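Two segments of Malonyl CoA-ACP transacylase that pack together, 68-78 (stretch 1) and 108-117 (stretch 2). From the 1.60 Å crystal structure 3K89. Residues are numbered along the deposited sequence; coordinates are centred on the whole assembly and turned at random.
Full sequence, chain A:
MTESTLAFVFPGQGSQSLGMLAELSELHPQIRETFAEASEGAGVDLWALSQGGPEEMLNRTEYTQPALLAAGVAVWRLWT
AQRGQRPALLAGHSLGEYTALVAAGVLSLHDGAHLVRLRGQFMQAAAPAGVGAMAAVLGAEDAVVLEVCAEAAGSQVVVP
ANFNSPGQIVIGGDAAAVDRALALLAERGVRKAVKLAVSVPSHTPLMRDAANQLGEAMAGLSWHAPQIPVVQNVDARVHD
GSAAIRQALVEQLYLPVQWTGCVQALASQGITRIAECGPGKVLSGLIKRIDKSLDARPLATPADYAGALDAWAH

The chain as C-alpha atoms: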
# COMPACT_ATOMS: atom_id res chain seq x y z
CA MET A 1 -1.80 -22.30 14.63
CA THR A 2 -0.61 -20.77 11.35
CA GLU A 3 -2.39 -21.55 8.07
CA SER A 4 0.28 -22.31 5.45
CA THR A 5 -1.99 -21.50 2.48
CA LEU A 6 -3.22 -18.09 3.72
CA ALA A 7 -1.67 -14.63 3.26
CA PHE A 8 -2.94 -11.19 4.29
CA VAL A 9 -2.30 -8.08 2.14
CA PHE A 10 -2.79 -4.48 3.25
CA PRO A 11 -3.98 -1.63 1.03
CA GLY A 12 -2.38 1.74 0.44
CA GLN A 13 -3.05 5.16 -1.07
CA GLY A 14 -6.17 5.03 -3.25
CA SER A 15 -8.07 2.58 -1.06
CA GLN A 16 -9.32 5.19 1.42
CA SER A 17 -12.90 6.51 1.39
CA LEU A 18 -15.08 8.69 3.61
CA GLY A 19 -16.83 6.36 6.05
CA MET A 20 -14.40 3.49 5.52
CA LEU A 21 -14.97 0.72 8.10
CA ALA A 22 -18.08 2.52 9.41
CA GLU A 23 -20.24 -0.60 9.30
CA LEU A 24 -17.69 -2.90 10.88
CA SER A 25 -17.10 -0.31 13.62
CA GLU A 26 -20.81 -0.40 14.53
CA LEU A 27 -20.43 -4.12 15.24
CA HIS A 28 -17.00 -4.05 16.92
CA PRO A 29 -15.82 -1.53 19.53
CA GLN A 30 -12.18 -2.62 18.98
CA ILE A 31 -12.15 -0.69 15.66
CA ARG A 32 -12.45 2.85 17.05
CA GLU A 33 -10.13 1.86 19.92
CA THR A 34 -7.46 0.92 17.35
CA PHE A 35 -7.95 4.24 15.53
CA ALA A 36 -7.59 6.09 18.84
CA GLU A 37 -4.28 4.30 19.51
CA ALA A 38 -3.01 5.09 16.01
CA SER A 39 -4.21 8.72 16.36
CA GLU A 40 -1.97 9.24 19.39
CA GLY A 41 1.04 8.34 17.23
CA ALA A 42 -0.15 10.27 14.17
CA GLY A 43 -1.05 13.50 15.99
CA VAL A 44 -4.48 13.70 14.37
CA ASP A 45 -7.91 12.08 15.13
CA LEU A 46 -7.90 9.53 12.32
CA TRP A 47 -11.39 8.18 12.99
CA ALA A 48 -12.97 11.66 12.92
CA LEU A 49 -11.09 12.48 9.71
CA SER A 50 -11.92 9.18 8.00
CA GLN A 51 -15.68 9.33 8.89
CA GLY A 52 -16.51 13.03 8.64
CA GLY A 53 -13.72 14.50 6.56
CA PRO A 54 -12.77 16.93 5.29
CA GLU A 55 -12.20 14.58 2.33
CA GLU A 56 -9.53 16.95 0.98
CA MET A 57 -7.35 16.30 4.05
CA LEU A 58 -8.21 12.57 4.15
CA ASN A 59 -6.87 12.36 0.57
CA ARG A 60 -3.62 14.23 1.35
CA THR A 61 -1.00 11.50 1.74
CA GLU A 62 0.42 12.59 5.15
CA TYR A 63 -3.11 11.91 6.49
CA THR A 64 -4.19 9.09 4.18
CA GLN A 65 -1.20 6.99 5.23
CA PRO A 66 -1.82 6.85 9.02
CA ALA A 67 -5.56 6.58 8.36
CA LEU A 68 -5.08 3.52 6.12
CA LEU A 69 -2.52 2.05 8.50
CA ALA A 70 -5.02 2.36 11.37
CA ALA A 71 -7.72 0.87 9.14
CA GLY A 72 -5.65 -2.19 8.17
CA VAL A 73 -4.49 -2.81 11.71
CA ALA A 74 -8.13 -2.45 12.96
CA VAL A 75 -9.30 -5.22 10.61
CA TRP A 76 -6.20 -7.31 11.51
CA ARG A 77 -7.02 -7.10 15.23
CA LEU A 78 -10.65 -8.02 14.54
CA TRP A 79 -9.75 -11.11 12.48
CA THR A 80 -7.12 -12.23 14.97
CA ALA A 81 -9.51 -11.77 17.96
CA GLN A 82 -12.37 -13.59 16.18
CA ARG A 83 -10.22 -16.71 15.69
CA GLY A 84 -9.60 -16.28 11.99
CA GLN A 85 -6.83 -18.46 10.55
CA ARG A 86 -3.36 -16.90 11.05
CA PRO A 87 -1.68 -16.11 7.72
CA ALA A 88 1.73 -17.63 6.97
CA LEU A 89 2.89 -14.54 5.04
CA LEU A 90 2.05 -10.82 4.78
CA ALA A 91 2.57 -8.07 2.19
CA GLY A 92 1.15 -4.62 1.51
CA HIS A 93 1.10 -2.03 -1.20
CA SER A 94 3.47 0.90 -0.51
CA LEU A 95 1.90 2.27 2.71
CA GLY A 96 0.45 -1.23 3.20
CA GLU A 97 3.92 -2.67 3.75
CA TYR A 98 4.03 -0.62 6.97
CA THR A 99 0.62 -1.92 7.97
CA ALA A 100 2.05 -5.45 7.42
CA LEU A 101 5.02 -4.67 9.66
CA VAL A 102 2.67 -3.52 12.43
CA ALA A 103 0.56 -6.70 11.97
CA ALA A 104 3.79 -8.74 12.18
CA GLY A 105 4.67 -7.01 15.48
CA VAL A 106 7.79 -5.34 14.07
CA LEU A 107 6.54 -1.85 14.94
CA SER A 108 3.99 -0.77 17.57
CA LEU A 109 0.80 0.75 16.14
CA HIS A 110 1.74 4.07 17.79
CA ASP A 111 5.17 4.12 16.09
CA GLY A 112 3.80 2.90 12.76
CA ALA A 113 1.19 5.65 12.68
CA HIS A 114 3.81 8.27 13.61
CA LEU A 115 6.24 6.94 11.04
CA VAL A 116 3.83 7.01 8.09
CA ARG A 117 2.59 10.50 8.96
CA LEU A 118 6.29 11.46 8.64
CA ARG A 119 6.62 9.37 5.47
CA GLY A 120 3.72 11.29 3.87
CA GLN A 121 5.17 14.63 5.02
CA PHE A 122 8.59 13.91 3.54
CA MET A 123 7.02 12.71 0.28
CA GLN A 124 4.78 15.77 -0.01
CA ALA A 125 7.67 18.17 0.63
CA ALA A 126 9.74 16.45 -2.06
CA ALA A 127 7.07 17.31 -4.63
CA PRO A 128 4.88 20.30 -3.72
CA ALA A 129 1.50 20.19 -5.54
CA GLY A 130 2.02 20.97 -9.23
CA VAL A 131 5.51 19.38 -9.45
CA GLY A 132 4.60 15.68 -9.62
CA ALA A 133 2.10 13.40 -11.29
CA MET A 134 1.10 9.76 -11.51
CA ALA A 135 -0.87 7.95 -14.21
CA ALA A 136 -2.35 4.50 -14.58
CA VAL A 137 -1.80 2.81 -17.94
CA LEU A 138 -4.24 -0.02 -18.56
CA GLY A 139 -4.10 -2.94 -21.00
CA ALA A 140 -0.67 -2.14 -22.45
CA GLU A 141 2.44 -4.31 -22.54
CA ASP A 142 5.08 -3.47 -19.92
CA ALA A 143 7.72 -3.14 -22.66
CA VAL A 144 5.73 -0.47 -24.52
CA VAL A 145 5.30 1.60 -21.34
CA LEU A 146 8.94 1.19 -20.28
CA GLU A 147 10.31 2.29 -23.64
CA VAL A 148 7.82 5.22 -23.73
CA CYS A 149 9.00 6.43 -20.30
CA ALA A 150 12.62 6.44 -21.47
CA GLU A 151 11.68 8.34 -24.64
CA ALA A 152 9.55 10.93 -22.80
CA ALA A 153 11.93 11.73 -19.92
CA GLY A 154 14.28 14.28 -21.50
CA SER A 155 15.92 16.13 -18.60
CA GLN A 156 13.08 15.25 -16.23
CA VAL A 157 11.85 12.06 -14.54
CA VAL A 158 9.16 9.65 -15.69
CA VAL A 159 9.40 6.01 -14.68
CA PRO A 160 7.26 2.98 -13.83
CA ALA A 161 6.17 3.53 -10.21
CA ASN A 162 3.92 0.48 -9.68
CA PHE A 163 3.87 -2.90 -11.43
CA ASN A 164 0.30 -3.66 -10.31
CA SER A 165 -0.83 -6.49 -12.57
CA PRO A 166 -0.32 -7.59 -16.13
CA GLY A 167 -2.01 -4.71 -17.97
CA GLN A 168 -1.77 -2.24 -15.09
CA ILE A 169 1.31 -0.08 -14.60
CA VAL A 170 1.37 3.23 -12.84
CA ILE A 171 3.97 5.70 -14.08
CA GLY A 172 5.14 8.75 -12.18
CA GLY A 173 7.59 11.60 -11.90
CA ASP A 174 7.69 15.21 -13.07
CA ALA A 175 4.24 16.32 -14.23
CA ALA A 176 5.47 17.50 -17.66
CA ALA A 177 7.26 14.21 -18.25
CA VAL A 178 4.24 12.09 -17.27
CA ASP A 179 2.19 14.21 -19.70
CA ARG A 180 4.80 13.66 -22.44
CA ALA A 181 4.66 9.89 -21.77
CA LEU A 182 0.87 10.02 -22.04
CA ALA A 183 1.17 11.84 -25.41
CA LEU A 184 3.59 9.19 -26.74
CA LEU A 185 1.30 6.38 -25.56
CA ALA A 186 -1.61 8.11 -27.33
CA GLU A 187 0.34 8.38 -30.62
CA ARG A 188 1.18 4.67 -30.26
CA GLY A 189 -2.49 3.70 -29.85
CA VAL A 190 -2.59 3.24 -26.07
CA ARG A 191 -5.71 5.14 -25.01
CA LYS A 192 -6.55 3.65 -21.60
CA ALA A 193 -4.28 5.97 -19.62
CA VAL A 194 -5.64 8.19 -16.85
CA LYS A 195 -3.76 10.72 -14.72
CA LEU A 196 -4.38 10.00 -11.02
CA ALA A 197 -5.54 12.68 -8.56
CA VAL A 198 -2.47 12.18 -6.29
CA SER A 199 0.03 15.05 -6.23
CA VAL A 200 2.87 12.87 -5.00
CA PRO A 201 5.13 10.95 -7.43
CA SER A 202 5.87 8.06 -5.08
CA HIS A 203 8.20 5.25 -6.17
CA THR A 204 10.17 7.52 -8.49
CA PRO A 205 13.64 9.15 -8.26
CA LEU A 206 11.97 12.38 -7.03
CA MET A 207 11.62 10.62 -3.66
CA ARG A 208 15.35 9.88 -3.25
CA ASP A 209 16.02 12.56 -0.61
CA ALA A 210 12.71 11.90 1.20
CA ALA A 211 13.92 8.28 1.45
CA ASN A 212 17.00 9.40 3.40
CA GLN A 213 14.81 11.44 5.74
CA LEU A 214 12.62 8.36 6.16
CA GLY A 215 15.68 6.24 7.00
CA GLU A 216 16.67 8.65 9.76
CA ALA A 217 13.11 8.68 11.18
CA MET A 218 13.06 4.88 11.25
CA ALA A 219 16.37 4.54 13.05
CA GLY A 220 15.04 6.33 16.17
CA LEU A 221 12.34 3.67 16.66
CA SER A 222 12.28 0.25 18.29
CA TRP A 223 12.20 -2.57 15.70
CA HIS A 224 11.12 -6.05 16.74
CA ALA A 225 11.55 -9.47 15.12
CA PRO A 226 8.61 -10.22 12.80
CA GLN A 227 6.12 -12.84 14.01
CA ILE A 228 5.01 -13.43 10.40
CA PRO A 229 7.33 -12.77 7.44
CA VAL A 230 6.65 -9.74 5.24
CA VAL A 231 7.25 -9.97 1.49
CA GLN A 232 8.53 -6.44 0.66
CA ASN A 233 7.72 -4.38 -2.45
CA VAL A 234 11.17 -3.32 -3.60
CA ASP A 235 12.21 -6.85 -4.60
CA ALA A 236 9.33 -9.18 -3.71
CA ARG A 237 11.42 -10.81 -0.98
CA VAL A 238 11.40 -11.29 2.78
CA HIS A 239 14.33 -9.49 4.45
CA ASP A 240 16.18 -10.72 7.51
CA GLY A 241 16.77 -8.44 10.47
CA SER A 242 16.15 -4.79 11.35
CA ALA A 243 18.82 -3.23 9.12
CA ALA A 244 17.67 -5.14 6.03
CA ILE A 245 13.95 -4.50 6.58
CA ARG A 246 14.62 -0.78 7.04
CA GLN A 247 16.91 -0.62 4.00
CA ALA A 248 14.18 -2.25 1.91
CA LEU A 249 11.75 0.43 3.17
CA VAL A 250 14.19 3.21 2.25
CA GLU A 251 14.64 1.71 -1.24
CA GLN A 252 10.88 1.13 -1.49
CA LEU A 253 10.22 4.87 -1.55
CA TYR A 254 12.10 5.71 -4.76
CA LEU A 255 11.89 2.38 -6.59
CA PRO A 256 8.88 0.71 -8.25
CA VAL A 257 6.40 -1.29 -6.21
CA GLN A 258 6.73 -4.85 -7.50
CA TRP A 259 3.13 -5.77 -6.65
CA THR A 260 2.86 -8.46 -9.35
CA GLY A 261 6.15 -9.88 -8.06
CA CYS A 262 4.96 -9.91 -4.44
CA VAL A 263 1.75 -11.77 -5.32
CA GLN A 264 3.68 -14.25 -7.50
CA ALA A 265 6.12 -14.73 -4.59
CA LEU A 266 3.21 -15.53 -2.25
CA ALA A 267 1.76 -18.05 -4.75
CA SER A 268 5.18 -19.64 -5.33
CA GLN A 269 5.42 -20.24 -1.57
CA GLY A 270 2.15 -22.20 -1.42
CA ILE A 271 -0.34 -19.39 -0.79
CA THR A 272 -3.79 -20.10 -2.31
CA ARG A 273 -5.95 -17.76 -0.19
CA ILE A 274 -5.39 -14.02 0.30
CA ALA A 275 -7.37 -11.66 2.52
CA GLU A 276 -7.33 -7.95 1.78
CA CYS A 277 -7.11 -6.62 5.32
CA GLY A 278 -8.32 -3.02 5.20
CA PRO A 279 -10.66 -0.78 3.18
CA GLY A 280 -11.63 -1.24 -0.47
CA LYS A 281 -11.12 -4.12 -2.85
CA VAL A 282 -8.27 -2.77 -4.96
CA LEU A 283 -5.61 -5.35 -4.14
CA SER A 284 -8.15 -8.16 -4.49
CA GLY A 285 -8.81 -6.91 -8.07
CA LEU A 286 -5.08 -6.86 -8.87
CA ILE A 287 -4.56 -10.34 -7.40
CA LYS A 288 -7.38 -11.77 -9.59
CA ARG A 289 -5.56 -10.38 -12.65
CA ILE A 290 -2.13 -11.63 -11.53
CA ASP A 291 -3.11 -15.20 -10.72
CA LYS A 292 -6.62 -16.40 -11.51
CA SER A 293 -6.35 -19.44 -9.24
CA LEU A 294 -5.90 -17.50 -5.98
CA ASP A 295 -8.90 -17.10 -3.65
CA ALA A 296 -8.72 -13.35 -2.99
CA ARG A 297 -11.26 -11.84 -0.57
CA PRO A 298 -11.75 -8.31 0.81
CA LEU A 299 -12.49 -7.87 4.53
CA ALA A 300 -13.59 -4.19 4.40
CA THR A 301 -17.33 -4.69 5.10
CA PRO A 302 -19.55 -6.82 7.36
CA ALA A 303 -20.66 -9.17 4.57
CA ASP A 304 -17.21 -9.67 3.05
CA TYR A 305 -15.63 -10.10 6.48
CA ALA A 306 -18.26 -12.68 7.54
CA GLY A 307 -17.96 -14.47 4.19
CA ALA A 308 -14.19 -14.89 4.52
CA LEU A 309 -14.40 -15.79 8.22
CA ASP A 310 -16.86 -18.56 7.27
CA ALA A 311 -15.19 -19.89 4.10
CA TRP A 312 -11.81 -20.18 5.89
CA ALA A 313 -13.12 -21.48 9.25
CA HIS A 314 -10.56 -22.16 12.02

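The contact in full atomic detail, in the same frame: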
# COMPACT_ATOMS: atom_id res chain seq x y z
N LEU A 68 -5.04 4.85 6.71
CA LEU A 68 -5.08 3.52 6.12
C LEU A 68 -4.31 2.50 6.94
O LEU A 68 -4.67 1.32 6.96
CB LEU A 68 -4.50 3.54 4.71
CG LEU A 68 -5.47 4.13 3.69
CD1 LEU A 68 -4.74 4.20 2.36
CD2 LEU A 68 -6.72 3.26 3.58
N LEU A 69 -3.24 2.94 7.59
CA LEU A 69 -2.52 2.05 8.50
C LEU A 69 -3.40 1.64 9.69
O LEU A 69 -3.49 0.45 10.03
CB LEU A 69 -1.21 2.68 8.96
CG LEU A 69 -0.33 1.69 9.74
CD1 LEU A 69 1.15 1.71 9.33
CD2 LEU A 69 -0.49 1.94 11.23
N ALA A 70 -4.05 2.62 10.31
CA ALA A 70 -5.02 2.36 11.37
C ALA A 70 -6.11 1.42 10.88
O ALA A 70 -6.44 0.45 11.55
CB ALA A 70 -5.61 3.67 11.90
N ALA A 71 -6.63 1.67 9.69
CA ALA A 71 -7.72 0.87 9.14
C ALA A 71 -7.31 -0.59 8.94
O ALA A 71 -8.04 -1.50 9.32
CB ALA A 71 -8.20 1.49 7.82
N GLY A 72 -6.12 -0.81 8.39
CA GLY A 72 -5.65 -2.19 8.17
C GLY A 72 -5.39 -2.92 9.48
O GLY A 72 -5.73 -4.10 9.63
N VAL A 73 -4.75 -2.23 10.42
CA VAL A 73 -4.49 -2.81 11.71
C VAL A 73 -5.81 -3.08 12.46
O VAL A 73 -5.92 -4.10 13.15
CB VAL A 73 -3.48 -1.97 12.55
CG1 VAL A 73 -3.30 -2.55 13.95
CG2 VAL A 73 -2.12 -1.95 11.83
N ALA A 74 -6.81 -2.20 12.31
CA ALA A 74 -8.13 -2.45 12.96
C ALA A 74 -8.75 -3.77 12.46
O ALA A 74 -9.22 -4.58 13.27
CB ALA A 74 -9.09 -1.29 12.76
N VAL A 75 -8.74 -3.99 11.15
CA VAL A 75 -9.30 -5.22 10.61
C VAL A 75 -8.45 -6.44 11.03
O VAL A 75 -8.99 -7.51 11.33
CB VAL A 75 -9.50 -5.14 9.08
CG1 VAL A 75 -10.13 -6.47 8.56
CG2 VAL A 75 -10.39 -3.93 8.74
N TRP A 76 -7.12 -6.26 11.06
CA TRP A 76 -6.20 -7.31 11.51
C TRP A 76 -6.55 -7.76 12.93
O TRP A 76 -6.64 -8.96 13.21
CB TRP A 76 -4.75 -6.78 11.48
CG TRP A 76 -3.75 -7.71 12.13
CD1 TRP A 76 -3.12 -7.53 13.34
CD2 TRP A 76 -3.29 -8.95 11.61
NE1 TRP A 76 -2.27 -8.59 13.58
CE2 TRP A 76 -2.35 -9.47 12.54
CE3 TRP A 76 -3.54 -9.66 10.43
CZ2 TRP A 76 -1.69 -10.68 12.33
CZ3 TRP A 76 -2.89 -10.87 10.23
CH2 TRP A 76 -1.97 -11.37 11.18
N ARG A 77 -6.74 -6.79 13.82
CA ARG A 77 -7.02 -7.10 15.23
C ARG A 77 -8.37 -7.79 15.38
O ARG A 77 -8.52 -8.70 16.22
CB ARG A 77 -6.92 -5.84 16.09
CG ARG A 77 -5.47 -5.38 16.24
CD ARG A 77 -5.39 -4.10 17.03
NE ARG A 77 -4.00 -3.72 17.34
CZ ARG A 77 -3.67 -2.67 18.09
NH1 ARG A 77 -4.63 -1.87 18.58
NH2 ARG A 77 -2.40 -2.38 18.33
N LEU A 78 -9.32 -7.39 14.55
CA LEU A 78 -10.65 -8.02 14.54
C LEU A 78 -10.55 -9.49 14.14
O LEU A 78 -11.04 -10.36 14.87
CB LEU A 78 -11.60 -7.26 13.61
CG LEU A 78 -13.02 -7.80 13.41
CD1 LEU A 78 -13.76 -7.92 14.74
CD2 LEU A 78 -13.78 -6.90 12.44
N SER A 108 5.26 -1.07 16.87
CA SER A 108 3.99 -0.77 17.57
C SER A 108 3.06 0.02 16.65
O SER A 108 3.51 0.69 15.72
CB SER A 108 4.25 0.03 18.84
OG SER A 108 4.71 1.34 18.51
N LEU A 109 1.76 -0.05 16.92
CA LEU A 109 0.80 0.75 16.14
C LEU A 109 1.08 2.24 16.29
O LEU A 109 1.05 3.00 15.30
CB LEU A 109 -0.64 0.39 16.53
CG LEU A 109 -1.75 1.26 15.92
CD1 LEU A 109 -1.73 1.23 14.39
CD2 LEU A 109 -3.09 0.78 16.49
N HIS A 110 1.39 2.67 17.51
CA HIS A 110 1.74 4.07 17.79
C HIS A 110 2.89 4.54 16.87
O HIS A 110 2.79 5.59 16.20
CB HIS A 110 2.18 4.20 19.25
CG HIS A 110 2.51 5.59 19.67
ND1 HIS A 110 3.74 6.18 19.42
CD2 HIS A 110 1.78 6.52 20.34
CE1 HIS A 110 3.74 7.41 19.90
NE2 HIS A 110 2.57 7.64 20.47
N ASP A 111 3.98 3.78 16.89
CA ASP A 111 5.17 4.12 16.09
C ASP A 111 4.89 4.03 14.60
O ASP A 111 5.38 4.86 13.84
CB ASP A 111 6.33 3.21 16.44
CG ASP A 111 6.99 3.56 17.76
OD1 ASP A 111 6.68 4.62 18.34
OD2 ASP A 111 7.85 2.78 18.18
N GLY A 112 4.14 3.02 14.17
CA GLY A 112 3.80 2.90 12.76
C GLY A 112 3.03 4.10 12.26
O GLY A 112 3.34 4.64 11.17
N ALA A 113 2.04 4.52 13.05
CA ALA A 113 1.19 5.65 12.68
C ALA A 113 2.03 6.93 12.63
O ALA A 113 1.87 7.73 11.70
CB ALA A 113 0.03 5.80 13.66
N HIS A 114 2.91 7.11 13.61
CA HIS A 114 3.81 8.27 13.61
C HIS A 114 4.72 8.24 12.38
O HIS A 114 4.87 9.25 11.67
CB HIS A 114 4.64 8.29 14.90
CG HIS A 114 5.72 9.33 14.91
ND1 HIS A 114 5.45 10.68 14.85
CD2 HIS A 114 7.06 9.21 15.00
CE1 HIS A 114 6.59 11.35 14.89
NE2 HIS A 114 7.58 10.48 14.98
N LEU A 115 5.28 7.07 12.11
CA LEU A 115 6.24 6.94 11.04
C LEU A 115 5.64 7.25 9.67
O LEU A 115 6.28 7.89 8.85
CB LEU A 115 6.84 5.53 11.05
CG LEU A 115 7.91 5.22 10.00
CD1 LEU A 115 9.11 6.17 10.09
CD2 LEU A 115 8.37 3.76 10.12
N VAL A 116 4.42 6.78 9.41
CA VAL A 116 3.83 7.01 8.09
C VAL A 116 3.25 8.41 7.93
O VAL A 116 3.16 8.90 6.81
CB VAL A 116 2.86 5.89 7.65
CG1 VAL A 116 3.56 4.53 7.68
CG2 VAL A 116 1.58 5.90 8.52
N ARG A 117 2.87 9.05 9.04
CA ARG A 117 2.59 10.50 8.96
C ARG A 117 3.86 11.23 8.49
O ARG A 117 3.78 12.06 7.57
CB ARG A 117 2.10 11.05 10.31
CG ARG A 117 1.93 12.59 10.32
CD ARG A 117 0.49 12.99 10.27
NE ARG A 117 0.31 14.43 10.03
CZ ARG A 117 0.10 15.35 10.98
NH1 ARG A 117 0.04 15.01 12.27
NH2 ARG A 117 -0.06 16.63 10.63

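Knobs-into-holes packing, in which a side chain from one helix settles between four residues of a neighbour, is well illustrated by these two segments of the transacylase. Residues 68-78 lie within a longer helix, and residues 109-117 open a second one. The helices run roughly antiparallel, at 153° between their N-to-C directions, with axes approaching to 9.9 Å. Each is held internally by i to i+4 backbone hydrogen bonds, so the main-chain polar groups are largely spent within their own helix; no hydrogen bond crosses the interface.

The knob is Leu69, whose side chain sits among Leu109, Gly112, Ala113 and Val116. The nearest CA atoms across the pair are Leu69 CA and Ala113 CA, 6.6 Å apart. Gly112 and Ala113, with little or no side chain, leave the backbone accessible, and Leu69 reaches it: Leu69 CD1 lies 4.1 Å from Gly112 O, and Leu69 CD2 lies 4.0 Å from Ala113 N.

Apolar contacts complete the seat. Leu69 CD2 meets Leu109 CD1 at 3.5 Å, while Leu69 CD1 lies 4.1 Å from Val116 CG1. One turn along the first helix, Val73 extends the same surface, its CB 4.1 Å from Leu109 CD1. These methyl groups and the Val73 methine gain dispersion contact and exclude water, a pairing that needs shape rather than direction.

A further turn on, Arg77 covers Leu109 from the partly exposed margin. Leu109 CD2 lies over one face of the guanidinium, 3.7 Å from Arg77 NH1. The flat face of this group tolerates apolar company, while NH1 and NH2 hydrogen-bond elsewhere in the structure.

Other polar bonding includes a local cap. Ser108 caps the second helix: Asp111 N donates to Ser108 OG at 3.0 Å, as N-terminal amides, which lack a helical carbonyl one turn earlier, often are satisfied.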